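Local coordinates for cytochrome C2 (Rhodospirillum rubrum, PDB 3C2C), which carries electrons through its covalently bound haem, probably as a soluble electron carrier in the bacterium's photosynthetic electron transport, at residues Gly29-Gly34 with Ala41-Tyr46; Glu37-His42 with Glu54-Gly59. All blocks are in the same frame, centred on the assembly; numbering follows the deposited sequence.

Interaction 1 (Gly29-Gly34 with Ala41-Tyr46); sequences GPNLFG and AHKDNY. Unlike the reference sequence in segment 41-46: Asn45 (reference Asp). With HEM (protoporphyrin IX containing Fe), chain B.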
# COMPACT_ATOMS: atom_id res chain seq x y z
N GLY A 29 -7.57 6.76 -3.08
CA GLY A 29 -6.17 6.65 -2.59
C GLY A 29 -5.14 7.01 -3.72
O GLY A 29 -5.41 7.41 -4.80
N PRO A 30 -3.81 7.15 -3.28
CA PRO A 30 -2.82 7.61 -4.23
C PRO A 30 -2.66 6.53 -5.32
O PRO A 30 -2.76 5.35 -5.17
CB PRO A 30 -1.43 7.70 -3.38
CG PRO A 30 -1.75 6.58 -2.48
CD PRO A 30 -3.19 6.78 -1.95
N ASN A 31 -2.21 7.01 -6.50
CA ASN A 31 -1.74 6.01 -7.54
C ASN A 31 -0.57 5.09 -6.93
O ASN A 31 0.38 5.69 -6.29
CB ASN A 31 -1.13 6.84 -8.67
CG ASN A 31 -0.47 6.05 -9.83
OD1 ASN A 31 0.77 6.07 -9.76
ND2 ASN A 31 -1.18 5.62 -10.87
N LEU A 32 -0.41 3.91 -7.39
CA LEU A 32 0.45 2.96 -6.69
C LEU A 32 1.43 2.52 -7.74
O LEU A 32 2.23 1.67 -7.38
CB LEU A 32 -0.40 1.69 -6.36
CG LEU A 32 -1.32 1.99 -5.12
CD1 LEU A 32 -2.18 0.81 -4.78
CD2 LEU A 32 -0.49 2.46 -3.97
N PHE A 33 1.56 3.30 -8.83
CA PHE A 33 2.73 2.79 -9.67
C PHE A 33 4.03 3.31 -8.97
O PHE A 33 4.12 4.43 -8.53
CB PHE A 33 2.72 3.48 -11.07
CG PHE A 33 3.79 2.99 -12.07
CD1 PHE A 33 3.50 1.86 -12.82
CD2 PHE A 33 5.02 3.65 -12.05
CE1 PHE A 33 4.43 1.29 -13.54
CE2 PHE A 33 6.03 3.11 -12.95
CZ PHE A 33 5.59 2.04 -13.73
N GLY A 34 5.03 2.41 -9.13
CA GLY A 34 6.27 2.73 -8.41
C GLY A 34 6.29 2.46 -6.79
O GLY A 34 7.19 3.08 -6.28
N ALA A 41 4.05 7.23 2.24
CA ALA A 41 3.68 8.60 1.76
C ALA A 41 4.43 8.97 0.43
O ALA A 41 5.09 10.04 0.35
CB ALA A 41 3.83 9.56 2.90
N HIS A 42 4.49 8.00 -0.53
CA HIS A 42 5.44 8.16 -1.62
C HIS A 42 4.95 9.14 -2.70
O HIS A 42 5.84 9.56 -3.48
CB HIS A 42 5.78 6.80 -2.19
CG HIS A 42 4.63 6.29 -3.03
ND1 HIS A 42 3.35 5.98 -2.41
CD2 HIS A 42 4.41 6.06 -4.34
CE1 HIS A 42 2.55 5.51 -3.46
NE2 HIS A 42 3.22 5.57 -4.63
N LYS A 43 3.68 9.47 -2.76
CA LYS A 43 3.22 10.37 -3.88
C LYS A 43 3.17 11.77 -3.32
O LYS A 43 2.28 12.18 -2.57
CB LYS A 43 1.81 9.92 -4.47
CG LYS A 43 1.80 8.79 -5.48
CD LYS A 43 3.00 8.82 -6.46
CE LYS A 43 2.79 7.97 -7.69
NZ LYS A 43 2.77 6.52 -7.53
N ASP A 44 3.91 12.75 -3.87
CA ASP A 44 4.02 14.18 -3.42
C ASP A 44 2.69 14.99 -3.64
O ASP A 44 2.68 16.11 -3.15
CB ASP A 44 5.19 14.95 -4.00
CG ASP A 44 6.55 14.45 -3.72
OD1 ASP A 44 7.70 14.53 -4.06
OD2 ASP A 44 6.44 13.96 -2.58
N ASN A 45 1.87 14.46 -4.67
CA ASN A 45 0.67 15.22 -4.91
C ASN A 45 -0.52 14.65 -4.14
O ASN A 45 -1.65 15.09 -4.40
CB ASN A 45 0.48 15.28 -6.43
CG ASN A 45 0.19 14.01 -7.16
OD1 ASN A 45 -0.58 14.09 -8.18
ND2 ASN A 45 0.39 12.86 -6.58
N TYR A 46 -0.31 13.75 -3.19
CA TYR A 46 -1.57 13.23 -2.48
C TYR A 46 -1.56 13.72 -1.10
O TYR A 46 -0.42 13.87 -0.56
CB TYR A 46 -1.36 11.70 -2.61
CG TYR A 46 -2.57 11.06 -1.94
CD1 TYR A 46 -3.74 10.84 -2.74
CD2 TYR A 46 -2.63 10.69 -0.62
CE1 TYR A 46 -4.90 10.35 -2.17
CE2 TYR A 46 -3.77 10.12 -0.12
CZ TYR A 46 -4.94 9.92 -0.76
OH TYR A 46 -6.12 9.42 -0.27
CHA HEM B . -2.99 4.00 0.58
CHB HEM B . -2.32 -0.45 -1.41
CHC HEM B . -7.20 -0.96 -1.68
CHD HEM B . -7.83 3.56 -0.17
C1A HEM B . -2.47 2.77 0.13
C2A HEM B . -1.06 2.43 0.19
C3A HEM B . -0.87 1.29 -0.45
C4A HEM B . -2.19 0.71 -0.74
CMA HEM B . 0.51 0.49 -0.55
CAA HEM B . 0.05 3.42 0.78
CBA HEM B . 0.92 4.20 -0.28
CGA HEM B . 1.86 5.18 0.33
O1A HEM B . 2.27 5.04 1.57
O2A HEM B . 2.36 5.97 -0.48
C1B HEM B . -3.64 -0.86 -1.78
C2B HEM B . -3.90 -2.15 -2.32
C3B HEM B . -5.25 -2.24 -2.33
C4B HEM B . -5.86 -1.15 -1.70
CMB HEM B . -2.81 -3.09 -2.95
CAB HEM B . -6.12 -3.54 -2.71
CBB HEM B . -5.59 -4.85 -2.37
C1C HEM B . -7.73 0.18 -1.27
C2C HEM B . -9.25 0.53 -1.37
C3C HEM B . -9.39 1.71 -0.80
C4C HEM B . -8.05 2.31 -0.69
CMC HEM B . -10.21 -0.63 -1.62
CAC HEM B . -10.70 2.51 -0.54
CBC HEM B . -11.87 1.98 -0.08
C1D HEM B . -6.60 4.04 0.21
C2D HEM B . -6.35 5.31 0.81
C3D HEM B . -5.02 5.44 1.00
C4D HEM B . -4.38 4.23 0.63
CMD HEM B . -7.56 6.29 1.08
CAD HEM B . -4.28 6.63 1.71
CBD HEM B . -4.55 6.45 3.20
CGD HEM B . -4.37 7.67 4.07
O1D HEM B . -3.55 8.57 3.75
O2D HEM B . -4.98 7.66 5.23
NA HEM B . -3.08 1.72 -0.45
NB HEM B . -4.86 -0.30 -1.31
NC HEM B . -7.11 1.31 -0.84
ND HEM B . -5.39 3.33 0.12
FE HEM B . -5.11 1.54 -0.64

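Interaction 2 (Glu37-His42 with Glu54-Gly59); sequences ENTAAH and EMKAKG. With HEM (protoporphyrin IX containing Fe), chain B.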
# COMPACT_ATOMS: atom_id res chain seq x y z
N GLU A 37 9.14 -0.96 -2.72
CA GLU A 37 10.44 -0.37 -2.22
C GLU A 37 10.52 1.05 -2.13
O GLU A 37 11.58 1.58 -2.03
CB GLU A 37 11.66 -1.01 -2.88
CG GLU A 37 11.55 -2.46 -2.50
CD GLU A 37 12.74 -3.38 -2.82
OE1 GLU A 37 12.78 -4.41 -1.89
OE2 GLU A 37 13.39 -2.90 -3.81
N ASN A 38 9.42 1.75 -2.12
CA ASN A 38 9.45 3.26 -2.17
C ASN A 38 9.05 3.59 -0.67
O ASN A 38 8.66 2.70 0.00
CB ASN A 38 8.43 3.72 -3.29
CG ASN A 38 8.82 5.11 -3.59
OD1 ASN A 38 9.33 6.09 -3.03
ND2 ASN A 38 8.42 5.50 -4.82
N THR A 39 9.29 4.73 -0.22
CA THR A 39 8.81 5.31 0.99
C THR A 39 7.34 5.26 1.27
O THR A 39 6.50 5.15 0.41
CB THR A 39 9.24 6.81 1.00
OG1 THR A 39 10.61 7.08 0.63
CG2 THR A 39 8.27 7.85 0.69
N ALA A 40 6.92 5.32 2.55
CA ALA A 40 5.49 5.49 2.96
C ALA A 40 5.25 6.90 2.41
O ALA A 40 6.27 7.67 2.28
CB ALA A 40 5.49 5.68 4.44
N ALA A 41 4.05 7.23 2.24
CA ALA A 41 3.68 8.60 1.76
C ALA A 41 4.43 8.97 0.43
O ALA A 41 5.09 10.04 0.35
CB ALA A 41 3.83 9.56 2.90
N HIS A 42 4.49 8.00 -0.53
CA HIS A 42 5.44 8.16 -1.62
C HIS A 42 4.95 9.14 -2.70
O HIS A 42 5.84 9.56 -3.48
CB HIS A 42 5.78 6.80 -2.19
CG HIS A 42 4.63 6.29 -3.03
ND1 HIS A 42 3.35 5.98 -2.41
CD2 HIS A 42 4.41 6.06 -4.34
CE1 HIS A 42 2.55 5.51 -3.46
NE2 HIS A 42 3.22 5.57 -4.63
N GLU A 54 4.83 10.25 9.10
CA GLU A 54 5.50 9.80 10.34
C GLU A 54 5.99 8.41 9.99
O GLU A 54 7.20 8.49 10.18
CB GLU A 54 4.38 9.53 11.44
CG GLU A 54 3.94 10.85 12.02
CD GLU A 54 2.87 10.80 13.11
OE1 GLU A 54 1.86 10.09 13.09
OE2 GLU A 54 3.02 11.51 14.18
N MET A 55 5.50 7.38 9.25
CA MET A 55 6.19 6.22 8.89
C MET A 55 7.36 6.73 8.02
O MET A 55 8.50 6.10 8.01
CB MET A 55 5.32 5.15 8.14
CG MET A 55 4.18 4.93 9.21
SD MET A 55 3.33 3.44 8.55
CE MET A 55 2.92 3.99 6.96
N LYS A 56 7.08 7.73 7.23
CA LYS A 56 8.06 8.11 6.14
C LYS A 56 9.32 8.75 6.88
O LYS A 56 10.43 8.42 6.60
CB LYS A 56 7.54 9.02 5.10
CG LYS A 56 8.69 9.62 4.28
CD LYS A 56 8.05 10.20 2.97
CE LYS A 56 8.10 11.69 3.03
NZ LYS A 56 7.95 12.19 1.54
N ALA A 57 9.04 9.61 7.79
CA ALA A 57 10.17 10.09 8.70
C ALA A 57 11.04 9.08 9.38
O ALA A 57 12.25 9.19 9.64
CB ALA A 57 9.47 10.92 9.81
N LYS A 58 10.52 7.91 9.87
CA LYS A 58 11.09 6.79 10.43
C LYS A 58 11.98 6.05 9.42
O LYS A 58 12.69 5.15 9.89
CB LYS A 58 10.20 5.88 11.25
CG LYS A 58 10.07 6.08 12.67
CD LYS A 58 8.74 5.43 13.15
CE LYS A 58 8.89 4.88 14.63
NZ LYS A 58 8.00 3.62 14.83
N GLY A 59 11.75 6.24 8.14
CA GLY A 59 12.46 5.59 6.96
C GLY A 59 11.66 4.30 6.63
O GLY A 59 12.41 3.49 5.92
CHA HEM B . -2.99 4.00 0.58
CHB HEM B . -2.32 -0.45 -1.41
CHC HEM B . -7.20 -0.96 -1.68
CHD HEM B . -7.83 3.56 -0.17
C1A HEM B . -2.47 2.77 0.13
C2A HEM B . -1.06 2.43 0.19
C3A HEM B . -0.87 1.29 -0.45
C4A HEM B . -2.19 0.71 -0.74
CMA HEM B . 0.51 0.49 -0.55
CAA HEM B . 0.05 3.42 0.78
CBA HEM B . 0.92 4.20 -0.28
CGA HEM B . 1.86 5.18 0.33
O1A HEM B . 2.27 5.04 1.57
O2A HEM B . 2.36 5.97 -0.48
C1B HEM B . -3.64 -0.86 -1.78
C2B HEM B . -3.90 -2.15 -2.32
C3B HEM B . -5.25 -2.24 -2.33
C4B HEM B . -5.86 -1.15 -1.70
CMB HEM B . -2.81 -3.09 -2.95
CAB HEM B . -6.12 -3.54 -2.71
CBB HEM B . -5.59 -4.85 -2.37
C1C HEM B . -7.73 0.18 -1.27
C2C HEM B . -9.25 0.53 -1.37
C3C HEM B . -9.39 1.71 -0.80
C4C HEM B . -8.05 2.31 -0.69
CMC HEM B . -10.21 -0.63 -1.62
CAC HEM B . -10.70 2.51 -0.54
CBC HEM B . -11.87 1.98 -0.08
C1D HEM B . -6.60 4.04 0.21
C2D HEM B . -6.35 5.31 0.81
C3D HEM B . -5.02 5.44 1.00
C4D HEM B . -4.38 4.23 0.63
CMD HEM B . -7.56 6.29 1.08
CAD HEM B . -4.28 6.63 1.71
CBD HEM B . -4.55 6.45 3.20
CGD HEM B . -4.37 7.67 4.07
O1D HEM B . -3.55 8.57 3.75
O2D HEM B . -4.98 7.66 5.23
NA HEM B . -3.08 1.72 -0.45
NB HEM B . -4.86 -0.30 -1.31
NC HEM B . -7.11 1.31 -0.84
ND HEM B . -5.39 3.33 0.12
FE HEM B . -5.11 1.54 -0.64
O HOH W 1 6.89 11.69 -0.91

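Interaction 1 (Gly29-Gly34 with Ala41-Tyr46)
In the haem pocket of this cytochrome c fold, the loop Gly29-Gly34 and the loop Ala41-Tyr46 meet beside the porphyrin through Lys43, His42 and Tyr46. The Lys43 chain, bent at chi2 (-37°) and again at chi4 (-69°), passes CG by Pro30 CB and brings its ammonium among three oxygens. Lys43 NZ lies 2.7 Å from Phe33 O, in that carbonyl's plane, and 2.8 Å from Asn31 O, well above the plane of that one. The third oxygen around Lys43 NZ is Asn31 OD1, which also accepts from Phe33 N in an Asx turn, while Asn31 ND2 is held by Thr19 and Asp21. With an alanine in place of Lys43, the two carbonyls and Asn31 OD1 would probably lose the donor they share. Lys43 NZ can also donate to His42 NE2 (3.1 Å); the weak bond from NE2 to Asn31 O would need NE2 protonated, so the two are alternatives. Pro30, whose carbonyl receives the ND1 proton of His18, is wedged between the haem and Tyr46, whose OH bonds to Val28 O. The contact is CH-pi: Pro30 CD sits over the face of the Tyr46 ring, 3.8 Å from its centroid and only 12° off its normal.

Interaction 2 (Glu37-His42 with Glu54-Gly59)
Lys56, on the last turn of helix 50-57, lays its aliphatic chain across the backbone of Thr39-Ala41, the strip of loop that reaches a haem propionate. Its CB starts over Ala40: Lys56 CB is 3.4 Å from Ala40 O, with the Ala40 methyl a little farther off. With CG anti to the backbone N (chi1 165°), the chain leaves the helix and crosses Thr39 at a slant, and CG has Ala40 O and the Thr39 methyl both on one side of it. The closest approaches are made by CD: Lys56 CD lies 3.3 Å from Thr39 CG2, shorter than usual for two carbons, and 3.2 Å from Ala40 O. Beyond the bend at chi3 (110°), the ammonium does not bond directly to the loop. Lys56 NZ is 3.8 Å from Ala41 O, and a water bridges them, accepting from Lys56 NZ at 2.7 Å and donating to Ala41 O at 2.7 Å. The polar end is thus tied through solvent, while the methylenes do the packing.

One residue back, Met55 turns inward, and Met55 CB meets Ala40 CB at 3.7 Å; a bend at chi3 carries its CE back toward the same methyl. On the far side of this join, Ala41 N gives a hydrogen bond to HEM O1A at 2.9 Å. Gly59 closes the helix with a Schellman motif. Met55 also rests on Phe77, Val78 and Lys81, so this one side chain joins helix 50-57 to both the propionate loop and helix 74-82.

In the fold
Interactions 1 and 2 interleave along the chain, 29-34 first, then 37-42 overlapping 41-46, then 54-59; they share Ala41 and His42, and their centres are about 11 Å apart. Interaction 1 closes the long loop region between helix 4-10 and helix 50-57 upon itself, joining its earlier part to Ala41-Tyr46; interaction 2 ties 37-42 to the end of helix 50-57. Both touch the haem, and the shared residues offer their backbone N-H groups to one propionate, although the position of one propionate oxygen is less certain. The 29-46 region therefore lines the haem pocket on one side and meets a helix on the other, linking the cofactor to the helical part of this cytochrome c fold.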